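Local coordinates for protein CG5036 (Drosophila melanogaster, PDB 4IGU) that probably acts through its RGS domain as a GTPase-activating protein for G-protein alpha subunits, speeding the end of their signalling, at residues Lys24-Leu29 with Thr121-Asp126; Leu56-Leu61 with Glu114-Ile119; Ile77-Asp80 with Ile84-Pro87; Arg44-Glu49 with Tyr128-Asn133; Arg20-Ser25 with Ser32-Lys37. All coordinates share one frame; numbering follows the deposited sequence.

Contact 1 (Lys24-Leu29 with Thr121-Asp126); sequences KSFDKL and TLMHRD
Phe26 and His124 meet with their rings almost parallel, the planes 14° apart, but slid so far along each other that they barely overlap; the centroids lie 5.0 Å apart. What sits over the phenyl face is instead the backbone of the helix: His124 CA is 3.9 Å from the centroid of the Phe26 ring, 20° off its normal, a CH-pi contact placed toward the rim. The imidazole lies back along the phenylalanine side chain, with His124 CD2 3.4 Å from Phe26 CB. Phe26 has CG anti to the backbone N (chi1 -172°), a torsion that carries its ring across toward helix 113-132.

The pair belongs to the all-helical RGS fold, where the short helix 26-30 is laid against the long helix 113-132. Tyr120 and Tyr128, on the same long helix, also meet the Phe26 ring, each with its plane inclined to it, and so continue an aromatic cluster.

Apolar packing carries the rest. The far corner of the phenyl ring, Phe26 CZ, touches Met123 CB at 3.7 Å, the two side chains crossing at about a right angle, while Met123 goes on to Trp55 and Ile52 of helix 50-61.

At the start of helix 26-30, Ser25, as N-cap, takes the amide of Lys28 on its OG, 3.2 Å from Lys28 N, and fixes the first turn of the helix that presents Phe26.

Contact 2 (Leu56-Leu61 with Glu114-Ile119); sequences LACEDL and EAQIQI
Within the helical bundle of the RGS domain, helix 50-61 packs against helix 113-132, and here the two are joined mainly by one glutamine. Gln116 reaches across with CG anti to its own backbone N and the chain extended beyond it, so that the amide arrives beside Cys58 and Glu59.

Cys58 CB packs against the amide carbon, Gln116 CD, at 3.5 Å, and the sulfur, Cys58 SG, is turned back toward the root of the glutamine, 4.1 Å from Gln116 CB. Trp55 and Lys62 also touch Gln116, while Phe112 touches Cys58.

The polar end is held by Glu59. This side chain leaves its helix to one side but bends at chi2, bringing its carboxylate over to the amide, with the two flat groups turned 48° against each other. Gln116 NE2 donates to Glu59 OE2 across 2.7 Å, and the bond is somewhat bent, 146° at the hydrogen. The amide reaches Glu59 OE2 on its anti side, 20° out of the carboxylate plane.

Contact 3 (Ile77-Asp80 with Ile84-Pro87); sequences IYED and ILSP
Ser86 OG donates to the main-chain carbonyl Asp80 O at 2.7 Å, the direct hydrogen bond between the two segments. The hydroxyl approaches from above the carbonyl plane, 50° out of it, with a C=O...donor angle of 125°. The serine's OG is anti to its backbone N (chi1 174°), which brings it to the carbonyl of Asp80, near the end of helix 67-81; Ser86 CB follows closely, 3.2 Å from Asp80 O. Pro87 comes up beside the same oxygen, with its ring carbon Pro87 CD 3.9 Å from Asp80 O.

One residue back, a water lies 2.7 Å from Glu79 O and, as a weak bond, 3.3 Å from Leu85 O; it can link the two carbonyls, though more acceptors surround it than it has protons to give.

On the outer side of this polar seam a further touch is made by Leu85. Its CD1 lies 3.8 Å from Glu79 CG and at the same distance from Glu79 OE2, so the leucine methyl lies along the extended glutamate from CG to its carboxylate.

The next shell helps to position the loop: Ser83 OG accepts from the amide of Leu85, and Ser86 OG has a weak bond from Arg88 N. Tyr78 and Ile77 tie the helix itself to its neighbours, the tyrosine hydroxyl to Asn101 of helix 94-103, the isoleucine to Phe54, Ala57 and Leu61 of helix 50-61. The arrangement is that of a helix end in an all-helical RGS domain: the chain leaves helix 67-81, folds back on its last turn, and starts the loop leading to helix 94-103.

Contact 4 (Arg44-Glu49 with Tyr128-Asn133); sequences RSEFSE and YPRFLN
Glu46 and Arg130 form a salt bridge in which the guanidinium grips the carboxylate side-on, with two nitrogens reaching two different oxygens. Arg130 NE bonds Glu46 OE2 at 2.7 Å and Arg130 NH2 bonds Glu46 OE1 at 2.8 Å, both nearly straight, the second at 171°. Both oxygens lie close to the guanidinium plane, at its edge. The carboxylate is not coplanar with it: the planes are 56° apart, so each nitrogen comes to its oxygen from above the carboxylate plane. Two bonds at once hinder the carboxylate from turning about its last torsion. Arg130 bends at chi3 (-54°) to present this edge, whereas Glu46 reaches out with its chain extended beyond CG.

Against this tight pair of ends, the remainder of the contact is sparse. The backbones stay far apart, the nearest CA atoms being those of Glu46 and Phe131 at 9.9 Å, and the arginine lies on the exposed side of the domain. There it also holds Asp126, by a salt bridge from its other terminal nitrogen NH1, so one guanidinium probably offsets two acidic groups.

Glu46 stands just past helix 33-45, which ends in a Schellman motif with Phe47 at positive phi, and the bridge ties this turn to the C-terminal part of helix 113-132. Deeper between the same two helices, Phe131 meets Phe39 edge-to-face and Phe42 at an inclined angle, while Leu29 of helix 26-30 packs against Phe131 and Tyr128.

Contact 5 (Arg20-Ser25 with Ser32-Lys37); sequences RSWGKS and STAGRK
Trp22 and Gly35 mark the closest backbone approach, their CA atoms 6.8 Å apart. On one side the chain leaves helix 16-21 and runs on through 22-24 with helical torsions but without the regular bonds; on the other, Ser32 begins helix 33-45 as its N-cap. Ser32 OG takes the amide of Gly35 as a capping bond, 3.0 Å from Gly35 N, closing the first turn that the indole lies on.

Glycine at 35 lets the ring come right down on the helix. Gly35 CA stands 3.6 Å from the centroid of the six-membered ring of Trp22, 19° off its normal, a CH-pi contact over the face and displaced toward the rim. Trp22 CZ2 approaches the backbone still more closely, 3.3 Å from Gly35 N, and reaches the methyl of the preceding residue at 3.9 Å, Ala34 CB. The packing is tight, with Gly35 CA and N lying directly against the ring.

With CG anti to its carbonyl carbon (chi1 -55°), Trp22 lays the indole over this turn and turns its nitrogen edge toward the serine, Trp22 NE1 lying 3.6 Å from Ser32 CB. Beyond the two segments, Glu18 OE1 is hydrogen-bonded to both Trp22 NE1 and Ser32 OG, so one carboxylate oxygen joins the indole to the helix cap. Pro14 covers both Trp22 and Ala34. The whole is an indole packed by CH-pi contact on a helix N-terminus capped by serine, joining the N-terminal helix 16-21 to helix 33-45 of the RGS bundle.

Helix 113-132 runs through contacts 2, 1 and 4, meeting in turn helix 50-61, helix 26-30 and the turn after helix 33-45; the centres of contacts 1 and 2 are about 14 Å apart, those of contacts 1 and 4 about 11 Å. Contact 5 shares Lys24 and Ser25 with contact 1, and the methyl Leu29 CD1 touches Gly35 O at 3.2 Å. Tyr128 OH, 2.7 Å from Trp22 O, probably hydrogen-bonds contact 4 to contact 5. Contact 3 lies across the chain's centre from contacts 1 and 5, about 28 Å from contact 5 between centres, and reaches contact 2 through Ile77. A bound sodium ion is about 13 Å from the Cys58 side chain.

Contact 1 (Lys24-Leu29 with Thr121-Asp126)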
# COMPACT_ATOMS: atom_id res chain seq x y z
N LYS A 24 9.57 4.76 13.58
CA LYS A 24 10.96 4.29 13.53
C LYS A 24 11.36 3.83 12.12
O LYS A 24 12.50 4.03 11.69
CB LYS A 24 11.18 3.14 14.52
CG LYS A 24 10.85 3.47 15.97
CD LYS A 24 10.96 2.23 16.86
CE LYS A 24 10.73 2.58 18.32
NZ LYS A 24 11.61 3.71 18.75
N SER A 25 10.42 3.20 11.42
CA SER A 25 10.66 2.79 10.04
C SER A 25 9.34 2.51 9.33
O SER A 25 8.38 2.12 9.97
CB SER A 25 11.55 1.55 9.99
OG SER A 25 10.84 0.40 10.41
N PHE A 26 9.33 2.72 8.02
CA PHE A 26 8.18 2.43 7.17
C PHE A 26 7.81 0.95 7.29
O PHE A 26 6.63 0.59 7.32
CB PHE A 26 8.52 2.81 5.72
CG PHE A 26 7.36 2.74 4.78
CD1 PHE A 26 6.14 3.31 5.10
CD2 PHE A 26 7.49 2.10 3.54
CE1 PHE A 26 5.07 3.25 4.22
CE2 PHE A 26 6.43 2.03 2.66
CZ PHE A 26 5.21 2.61 2.99
N ASP A 27 8.83 0.10 7.38
CA ASP A 27 8.64 -1.33 7.52
C ASP A 27 7.73 -1.65 8.70
O ASP A 27 6.79 -2.45 8.59
CB ASP A 27 10.00 -2.02 7.71
CG ASP A 27 9.91 -3.52 7.61
OD1 ASP A 27 9.65 -4.02 6.50
OD2 ASP A 27 10.12 -4.20 8.63
N LYS A 28 8.01 -1.01 9.84
CA LYS A 28 7.22 -1.17 11.06
C LYS A 28 5.77 -0.79 10.81
O LYS A 28 4.85 -1.50 11.23
CB LYS A 28 7.77 -0.26 12.15
CG LYS A 28 9.02 -0.76 12.82
CD LYS A 28 8.71 -1.91 13.75
CE LYS A 28 9.96 -2.36 14.49
NZ LYS A 28 11.06 -2.68 13.55
N LEU A 29 5.59 0.33 10.13
CA LEU A 29 4.26 0.81 9.78
C LEU A 29 3.56 -0.23 8.92
O LEU A 29 2.47 -0.69 9.24
CB LEU A 29 4.35 2.17 9.08
CG LEU A 29 3.06 2.83 8.59
CD1 LEU A 29 2.11 3.00 9.75
CD2 LEU A 29 3.33 4.18 7.96
N THR A 121 8.04 2.11 -2.97
CA THR A 121 9.10 3.10 -2.87
C THR A 121 8.49 4.51 -2.86
O THR A 121 8.96 5.40 -2.15
CB THR A 121 10.09 2.97 -4.05
OG1 THR A 121 10.69 1.66 -4.02
CG2 THR A 121 11.19 4.04 -3.98
N LEU A 122 7.43 4.67 -3.64
CA LEU A 122 6.69 5.93 -3.69
C LEU A 122 6.09 6.29 -2.33
O LEU A 122 6.29 7.39 -1.83
CB LEU A 122 5.58 5.79 -4.75
CG LEU A 122 4.60 6.93 -4.99
CD1 LEU A 122 5.36 8.21 -5.12
CD2 LEU A 122 3.80 6.67 -6.25
N MET A 123 5.34 5.36 -1.73
CA MET A 123 4.77 5.59 -0.41
C MET A 123 5.87 5.83 0.62
O MET A 123 5.73 6.66 1.52
CB MET A 123 3.93 4.38 0.03
CG MET A 123 2.59 4.25 -0.71
SD MET A 123 1.65 2.83 -0.12
CE MET A 123 2.77 1.47 -0.51
N HIS A 124 6.96 5.10 0.49
CA HIS A 124 8.06 5.19 1.44
C HIS A 124 8.73 6.57 1.43
O HIS A 124 9.08 7.11 2.48
CB HIS A 124 9.11 4.13 1.13
CG HIS A 124 10.17 3.99 2.19
ND1 HIS A 124 11.26 3.17 2.03
CD2 HIS A 124 10.29 4.55 3.41
CE1 HIS A 124 12.02 3.23 3.11
NE2 HIS A 124 11.45 4.07 3.97
N ARG A 125 8.89 7.14 0.25
CA ARG A 125 9.69 8.34 0.09
C ARG A 125 8.86 9.61 0.05
O ARG A 125 9.33 10.68 0.45
CB ARG A 125 10.53 8.23 -1.18
CG ARG A 125 11.59 7.16 -1.13
CD ARG A 125 12.80 7.64 -0.35
NE ARG A 125 13.14 6.78 0.79
CZ ARG A 125 13.85 5.66 0.69
NH1 ARG A 125 14.28 5.24 -0.50
NH2 ARG A 125 14.13 4.95 1.78
N ASP A 126 7.63 9.51 -0.44
CA ASP A 126 6.82 10.70 -0.65
C ASP A 126 5.80 10.88 0.48
O ASP A 126 5.87 11.85 1.24
CB ASP A 126 6.12 10.64 -2.02
CG ASP A 126 5.36 11.91 -2.35
OD1 ASP A 126 5.98 12.99 -2.37
OD2 ASP A 126 4.13 11.84 -2.58

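Contact 2 (Leu56-Leu61 with Glu114-Ile119)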
# COMPACT_ATOMS: atom_id res chain seq x y z
N LEU A 56 -1.56 -3.68 -1.29
CA LEU A 56 -2.20 -4.76 -0.56
C LEU A 56 -2.77 -5.83 -1.51
O LEU A 56 -2.76 -7.03 -1.19
CB LEU A 56 -3.29 -4.20 0.35
CG LEU A 56 -2.77 -3.33 1.49
CD1 LEU A 56 -3.93 -2.58 2.12
CD2 LEU A 56 -2.05 -4.19 2.51
N ALA A 57 -3.28 -5.41 -2.66
CA ALA A 57 -3.85 -6.36 -3.61
C ALA A 57 -2.77 -7.28 -4.16
O ALA A 57 -3.01 -8.47 -4.38
CB ALA A 57 -4.57 -5.63 -4.75
N CYS A 58 -1.58 -6.72 -4.42
CA CYS A 58 -0.44 -7.52 -4.84
C CYS A 58 0.01 -8.53 -3.78
O CYS A 58 0.35 -9.66 -4.11
CB CYS A 58 0.73 -6.64 -5.25
SG CYS A 58 0.41 -5.66 -6.76
N GLU A 59 0.03 -8.13 -2.51
CA GLU A 59 0.40 -9.08 -1.45
C GLU A 59 -0.62 -10.22 -1.36
O GLU A 59 -0.26 -11.38 -1.15
CB GLU A 59 0.51 -8.38 -0.09
CG GLU A 59 1.68 -7.41 0.01
CD GLU A 59 3.01 -8.14 0.03
OE1 GLU A 59 3.33 -8.70 1.10
OE2 GLU A 59 3.71 -8.16 -1.01
N ASP A 60 -1.89 -9.88 -1.52
CA ASP A 60 -2.93 -10.89 -1.46
C ASP A 60 -2.81 -11.86 -2.64
O ASP A 60 -2.99 -13.07 -2.48
CB ASP A 60 -4.29 -10.21 -1.45
CG ASP A 60 -5.42 -11.20 -1.46
OD1 ASP A 60 -5.75 -11.71 -0.37
OD2 ASP A 60 -5.97 -11.47 -2.55
N LEU A 61 -2.49 -11.32 -3.82
CA LEU A 61 -2.35 -12.15 -5.02
C LEU A 61 -1.28 -13.21 -4.80
O LEU A 61 -1.40 -14.34 -5.29
CB LEU A 61 -1.99 -11.29 -6.24
CG LEU A 61 -1.75 -12.05 -7.55
CD1 LEU A 61 -3.06 -12.66 -8.09
CD2 LEU A 61 -1.07 -11.17 -8.62
N GLU A 114 7.45 -5.51 -10.35
CA GLU A 114 8.08 -4.24 -10.69
C GLU A 114 7.21 -3.04 -10.31
O GLU A 114 7.72 -2.03 -9.83
CB GLU A 114 8.43 -4.20 -12.18
CG GLU A 114 9.44 -5.25 -12.60
CD GLU A 114 10.78 -4.65 -13.00
OE1 GLU A 114 11.44 -5.25 -13.88
OE2 GLU A 114 11.18 -3.60 -12.45
N ALA A 115 5.90 -3.15 -10.53
CA ALA A 115 5.02 -2.04 -10.20
C ALA A 115 4.85 -1.96 -8.69
O ALA A 115 4.83 -0.86 -8.12
CB ALA A 115 3.65 -2.19 -10.90
N GLN A 116 4.71 -3.11 -8.03
CA GLN A 116 4.50 -3.10 -6.58
C GLN A 116 5.67 -2.43 -5.87
O GLN A 116 5.47 -1.61 -4.96
CB GLN A 116 4.28 -4.52 -6.05
CG GLN A 116 4.03 -4.58 -4.53
CD GLN A 116 3.95 -6.00 -3.99
OE1 GLN A 116 4.49 -6.93 -4.59
NE2 GLN A 116 3.30 -6.16 -2.85
N ILE A 117 6.89 -2.73 -6.31
CA ILE A 117 8.09 -2.11 -5.72
C ILE A 117 8.12 -0.60 -5.95
O ILE A 117 8.43 0.18 -5.04
CB ILE A 117 9.37 -2.72 -6.31
CG1 ILE A 117 9.46 -4.21 -5.97
CG2 ILE A 117 10.60 -2.00 -5.78
CD1 ILE A 117 10.56 -4.93 -6.75
N GLN A 118 7.82 -0.19 -7.17
CA GLN A 118 7.78 1.22 -7.52
C GLN A 118 6.77 1.97 -6.64
O GLN A 118 7.04 3.07 -6.13
CB GLN A 118 7.42 1.35 -9.00
CG GLN A 118 7.58 2.73 -9.60
CD GLN A 118 7.87 2.67 -11.10
OE1 GLN A 118 6.99 2.89 -11.94
NE2 GLN A 118 9.12 2.37 -11.44
N ILE A 119 5.61 1.35 -6.42
CA ILE A 119 4.60 1.97 -5.57
C ILE A 119 4.97 1.94 -4.07
O ILE A 119 4.71 2.91 -3.35
CB ILE A 119 3.20 1.35 -5.82
CG1 ILE A 119 2.78 1.54 -7.28
CG2 ILE A 119 2.16 1.98 -4.88
CD1 ILE A 119 2.80 2.98 -7.74

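Contact 3 (Ile77-Asp80 with Ile84-Pro87)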
# COMPACT_ATOMS: atom_id res chain seq x y z
N ILE A 77 -6.95 -6.68 -10.57
CA ILE A 77 -5.92 -5.76 -10.13
C ILE A 77 -5.52 -4.82 -11.27
O ILE A 77 -5.44 -3.60 -11.07
CB ILE A 77 -4.68 -6.51 -9.62
CG1 ILE A 77 -5.01 -7.26 -8.32
CG2 ILE A 77 -3.53 -5.55 -9.37
CD1 ILE A 77 -3.97 -8.32 -7.93
N TYR A 78 -5.28 -5.36 -12.46
CA TYR A 78 -4.90 -4.47 -13.57
C TYR A 78 -6.03 -3.48 -13.87
O TYR A 78 -5.79 -2.27 -14.02
CB TYR A 78 -4.55 -5.26 -14.82
CG TYR A 78 -3.88 -4.44 -15.90
CD1 TYR A 78 -4.63 -3.66 -16.77
CD2 TYR A 78 -2.50 -4.48 -16.07
CE1 TYR A 78 -4.03 -2.91 -17.77
CE2 TYR A 78 -1.89 -3.74 -17.08
CZ TYR A 78 -2.67 -2.96 -17.93
OH TYR A 78 -2.08 -2.22 -18.94
N GLU A 79 -7.25 -4.00 -13.96
CA GLU A 79 -8.41 -3.16 -14.26
C GLU A 79 -8.63 -2.06 -13.21
O GLU A 79 -8.98 -0.92 -13.54
CB GLU A 79 -9.67 -4.03 -14.36
CG GLU A 79 -10.86 -3.26 -14.90
CD GLU A 79 -12.16 -4.04 -14.86
OE1 GLU A 79 -12.11 -5.27 -14.58
OE2 GLU A 79 -13.22 -3.42 -15.10
N ASP A 80 -8.43 -2.40 -11.94
CA ASP A 80 -8.76 -1.49 -10.84
C ASP A 80 -7.67 -0.47 -10.55
O ASP A 80 -7.96 0.61 -10.06
CB ASP A 80 -9.04 -2.28 -9.56
CG ASP A 80 -10.38 -3.01 -9.58
OD1 ASP A 80 -11.28 -2.65 -10.38
OD2 ASP A 80 -10.54 -3.95 -8.78
N ILE A 84 -6.67 2.41 -17.83
CA ILE A 84 -7.50 3.62 -17.94
C ILE A 84 -8.90 3.44 -17.37
O ILE A 84 -9.57 4.41 -17.02
CB ILE A 84 -7.62 4.08 -19.41
CG1 ILE A 84 -8.32 2.99 -20.25
CG2 ILE A 84 -6.26 4.41 -19.96
CD1 ILE A 84 -8.12 3.13 -21.74
N LEU A 85 -9.35 2.19 -17.27
CA LEU A 85 -10.62 1.90 -16.62
C LEU A 85 -10.60 2.27 -15.13
O LEU A 85 -11.65 2.50 -14.53
CB LEU A 85 -11.01 0.44 -16.78
CG LEU A 85 -11.43 -0.03 -18.17
CD1 LEU A 85 -12.01 -1.43 -18.07
CD2 LEU A 85 -12.45 0.93 -18.76
N SER A 86 -9.40 2.34 -14.55
CA SER A 86 -9.30 2.62 -13.12
C SER A 86 -9.84 4.01 -12.80
O SER A 86 -9.65 4.94 -13.58
CB SER A 86 -7.85 2.53 -12.66
OG SER A 86 -7.75 2.95 -11.32
N PRO A 87 -10.53 4.14 -11.65
CA PRO A 87 -11.01 5.44 -11.17
C PRO A 87 -9.84 6.40 -11.04
O PRO A 87 -9.94 7.56 -11.42
CB PRO A 87 -11.57 5.12 -9.78
CG PRO A 87 -11.96 3.67 -9.87
CD PRO A 87 -10.94 3.03 -10.77
O HOH W 1 -11.59 -0.37 -12.91

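Contact 4 (Arg44-Glu49 with Tyr128-Asn133)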
# COMPACT_ATOMS: atom_id res chain seq x y z
N ARG A 44 -5.87 8.58 1.96
CA ARG A 44 -7.17 8.96 1.41
C ARG A 44 -7.31 10.48 1.49
O ARG A 44 -7.71 11.14 0.52
CB ARG A 44 -8.30 8.25 2.16
CG ARG A 44 -9.71 8.60 1.69
CD ARG A 44 -10.75 7.60 2.21
NE ARG A 44 -10.54 6.28 1.62
CZ ARG A 44 -9.95 5.26 2.24
NH1 ARG A 44 -9.52 5.40 3.49
NH2 ARG A 44 -9.80 4.10 1.62
N SER A 45 -6.92 11.04 2.63
CA SER A 45 -6.94 12.49 2.83
C SER A 45 -6.04 13.18 1.81
O SER A 45 -6.18 14.37 1.55
CB SER A 45 -6.45 12.83 4.24
OG SER A 45 -5.04 12.99 4.25
N GLU A 46 -5.14 12.41 1.21
CA GLU A 46 -4.20 12.95 0.23
C GLU A 46 -4.53 12.54 -1.21
O GLU A 46 -3.75 12.78 -2.13
CB GLU A 46 -2.79 12.48 0.57
CG GLU A 46 -1.81 13.62 0.73
CD GLU A 46 -0.46 13.16 1.22
OE1 GLU A 46 -0.01 12.06 0.81
OE2 GLU A 46 0.17 13.91 2.00
N PHE A 47 -5.69 11.90 -1.40
CA PHE A 47 -6.09 11.40 -2.72
C PHE A 47 -5.04 10.48 -3.35
O PHE A 47 -4.77 10.57 -4.55
CB PHE A 47 -6.41 12.57 -3.66
CG PHE A 47 -7.40 13.54 -3.10
CD1 PHE A 47 -8.76 13.30 -3.20
CD2 PHE A 47 -6.97 14.69 -2.45
CE1 PHE A 47 -9.68 14.20 -2.68
CE2 PHE A 47 -7.88 15.59 -1.92
CZ PHE A 47 -9.24 15.34 -2.03
N SER A 48 -4.45 9.60 -2.55
CA SER A 48 -3.50 8.63 -3.09
C SER A 48 -3.68 7.25 -2.46
O SER A 48 -2.75 6.44 -2.49
CB SER A 48 -2.06 9.12 -2.92
OG SER A 48 -1.76 9.32 -1.55
N GLU A 49 -4.86 6.98 -1.91
CA GLU A 49 -5.07 5.71 -1.23
C GLU A 49 -4.99 4.52 -2.19
O GLU A 49 -4.82 3.38 -1.76
CB GLU A 49 -6.39 5.69 -0.43
CG GLU A 49 -7.64 5.45 -1.24
CD GLU A 49 -8.15 6.71 -1.90
OE1 GLU A 49 -7.42 7.72 -1.92
OE2 GLU A 49 -9.29 6.68 -2.42
N TYR A 128 5.10 8.88 3.18
CA TYR A 128 5.46 8.47 4.54
C TYR A 128 6.08 9.59 5.40
O TYR A 128 5.69 9.75 6.55
CB TYR A 128 6.33 7.20 4.53
CG TYR A 128 6.87 6.76 5.88
CD1 TYR A 128 6.02 6.34 6.89
CD2 TYR A 128 8.24 6.72 6.12
CE1 TYR A 128 6.52 5.92 8.11
CE2 TYR A 128 8.74 6.32 7.34
CZ TYR A 128 7.89 5.91 8.33
OH TYR A 128 8.41 5.50 9.53
N PRO A 129 7.06 10.34 4.85
CA PRO A 129 7.53 11.49 5.64
C PRO A 129 6.40 12.46 6.01
O PRO A 129 6.41 12.96 7.14
CB PRO A 129 8.52 12.17 4.70
CG PRO A 129 9.11 11.02 3.92
CD PRO A 129 7.96 10.06 3.71
N ARG A 130 5.46 12.72 5.10
CA ARG A 130 4.35 13.62 5.39
C ARG A 130 3.39 13.04 6.44
O ARG A 130 2.85 13.78 7.27
CB ARG A 130 3.59 14.01 4.12
CG ARG A 130 4.37 14.91 3.17
CD ARG A 130 3.46 15.51 2.09
NE ARG A 130 2.70 14.50 1.36
CZ ARG A 130 3.12 13.92 0.24
NH1 ARG A 130 4.29 14.25 -0.27
NH2 ARG A 130 2.36 13.01 -0.37
N PHE A 131 3.17 11.73 6.40
CA PHE A 131 2.38 11.06 7.44
C PHE A 131 3.01 11.26 8.82
O PHE A 131 2.32 11.51 9.79
CB PHE A 131 2.21 9.57 7.15
CG PHE A 131 1.57 8.80 8.29
CD1 PHE A 131 0.23 9.00 8.62
CD2 PHE A 131 2.30 7.88 9.02
CE1 PHE A 131 -0.35 8.30 9.67
CE2 PHE A 131 1.72 7.17 10.07
CZ PHE A 131 0.39 7.38 10.39
N LEU A 132 4.34 11.15 8.90
CA LEU A 132 5.02 11.38 10.17
C LEU A 132 4.86 12.83 10.65
O LEU A 132 4.77 13.07 11.85
CB LEU A 132 6.50 11.00 10.09
CG LEU A 132 6.77 9.51 9.82
CD1 LEU A 132 8.26 9.19 9.88
CD2 LEU A 132 5.99 8.62 10.78
N ASN A 133 4.82 13.78 9.72
CA ASN A 133 4.68 15.19 10.07
C ASN A 133 3.21 15.63 10.21
O ASN A 133 2.92 16.80 10.46
CB ASN A 133 5.44 16.06 9.05
CG ASN A 133 5.41 17.56 9.42
OD1 ASN A 133 5.88 17.96 10.49
ND2 ASN A 133 4.86 18.38 8.52

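Contact 5 (Arg20-Ser25 with Ser32-Lys37)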
# COMPACT_ATOMS: atom_id res chain seq x y z
N ARG A 20 4.15 4.61 18.17
CA ARG A 20 5.47 5.21 18.06
C ARG A 20 6.41 4.35 17.22
O ARG A 20 7.35 4.87 16.61
CB ARG A 20 6.06 5.46 19.45
CG ARG A 20 5.34 6.57 20.19
CD ARG A 20 5.78 6.67 21.63
NE ARG A 20 5.20 7.87 22.24
CZ ARG A 20 5.26 8.16 23.53
NH1 ARG A 20 5.85 7.34 24.38
NH2 ARG A 20 4.70 9.29 23.97
N SER A 21 6.16 3.05 17.18
CA SER A 21 7.00 2.15 16.38
C SER A 21 6.90 2.48 14.88
O SER A 21 7.86 2.30 14.13
CB SER A 21 6.65 0.69 16.64
OG SER A 21 5.41 0.33 16.04
N TRP A 22 5.73 2.99 14.47
CA TRP A 22 5.47 3.33 13.07
C TRP A 22 6.41 4.44 12.63
O TRP A 22 6.71 4.59 11.43
CB TRP A 22 4.01 3.78 12.87
CG TRP A 22 2.99 2.78 13.34
CD1 TRP A 22 3.21 1.46 13.60
CD2 TRP A 22 1.61 3.03 13.63
NE1 TRP A 22 2.04 0.87 14.02
CE2 TRP A 22 1.04 1.81 14.05
CE3 TRP A 22 0.79 4.16 13.56
CZ2 TRP A 22 -0.31 1.69 14.40
CZ3 TRP A 22 -0.55 4.04 13.91
CH2 TRP A 22 -1.08 2.81 14.33
N GLY A 23 6.89 5.22 13.60
CA GLY A 23 7.75 6.35 13.32
C GLY A 23 9.23 6.00 13.24
O GLY A 23 10.04 6.83 12.85
N LYS A 24 9.57 4.76 13.58
CA LYS A 24 10.96 4.29 13.53
C LYS A 24 11.36 3.83 12.12
O LYS A 24 12.50 4.03 11.69
CB LYS A 24 11.18 3.14 14.52
CG LYS A 24 10.85 3.47 15.97
CD LYS A 24 10.96 2.23 16.86
CE LYS A 24 10.73 2.58 18.32
NZ LYS A 24 11.61 3.71 18.75
N SER A 25 10.42 3.20 11.42
CA SER A 25 10.66 2.79 10.04
C SER A 25 9.34 2.51 9.33
O SER A 25 8.38 2.12 9.97
CB SER A 25 11.55 1.55 9.99
OG SER A 25 10.84 0.40 10.41
N SER A 32 2.19 -3.56 10.39
CA SER A 32 1.16 -3.47 11.42
C SER A 32 -0.24 -3.45 10.80
O SER A 32 -0.49 -2.72 9.83
CB SER A 32 1.39 -2.21 12.27
OG SER A 32 0.33 -1.98 13.18
N THR A 33 -1.15 -4.26 11.34
CA THR A 33 -2.52 -4.26 10.85
C THR A 33 -3.12 -2.89 11.10
O THR A 33 -3.79 -2.33 10.24
CB THR A 33 -3.39 -5.34 11.53
OG1 THR A 33 -2.86 -6.65 11.24
CG2 THR A 33 -4.83 -5.25 11.02
N ALA A 34 -2.85 -2.35 12.29
CA ALA A 34 -3.37 -1.05 12.69
C ALA A 34 -2.69 0.09 11.93
O ALA A 34 -3.34 1.07 11.54
CB ALA A 34 -3.19 -0.86 14.20
N GLY A 35 -1.38 -0.02 11.75
CA GLY A 35 -0.61 1.01 11.05
C GLY A 35 -1.00 1.23 9.60
O GLY A 35 -0.99 2.36 9.11
N ARG A 36 -1.32 0.14 8.91
CA ARG A 36 -1.80 0.18 7.52
C ARG A 36 -3.08 1.00 7.40
O ARG A 36 -3.24 1.80 6.46
CB ARG A 36 -2.05 -1.24 7.01
CG ARG A 36 -0.80 -2.05 6.67
CD ARG A 36 -1.16 -3.52 6.37
NE ARG A 36 0.04 -4.35 6.18
CZ ARG A 36 0.05 -5.56 5.61
NH1 ARG A 36 1.20 -6.21 5.49
NH2 ARG A 36 -1.06 -6.13 5.16
N LYS A 37 -4.00 0.81 8.34
CA LYS A 37 -5.30 1.48 8.27
C LYS A 37 -5.19 2.98 8.50
O LYS A 37 -5.77 3.78 7.75
CB LYS A 37 -6.26 0.88 9.28
CG LYS A 37 -6.53 -0.59 9.07
CD LYS A 37 -7.63 -1.09 10.00
CE LYS A 37 -7.75 -2.61 9.95
NZ LYS A 37 -8.67 -3.13 11.01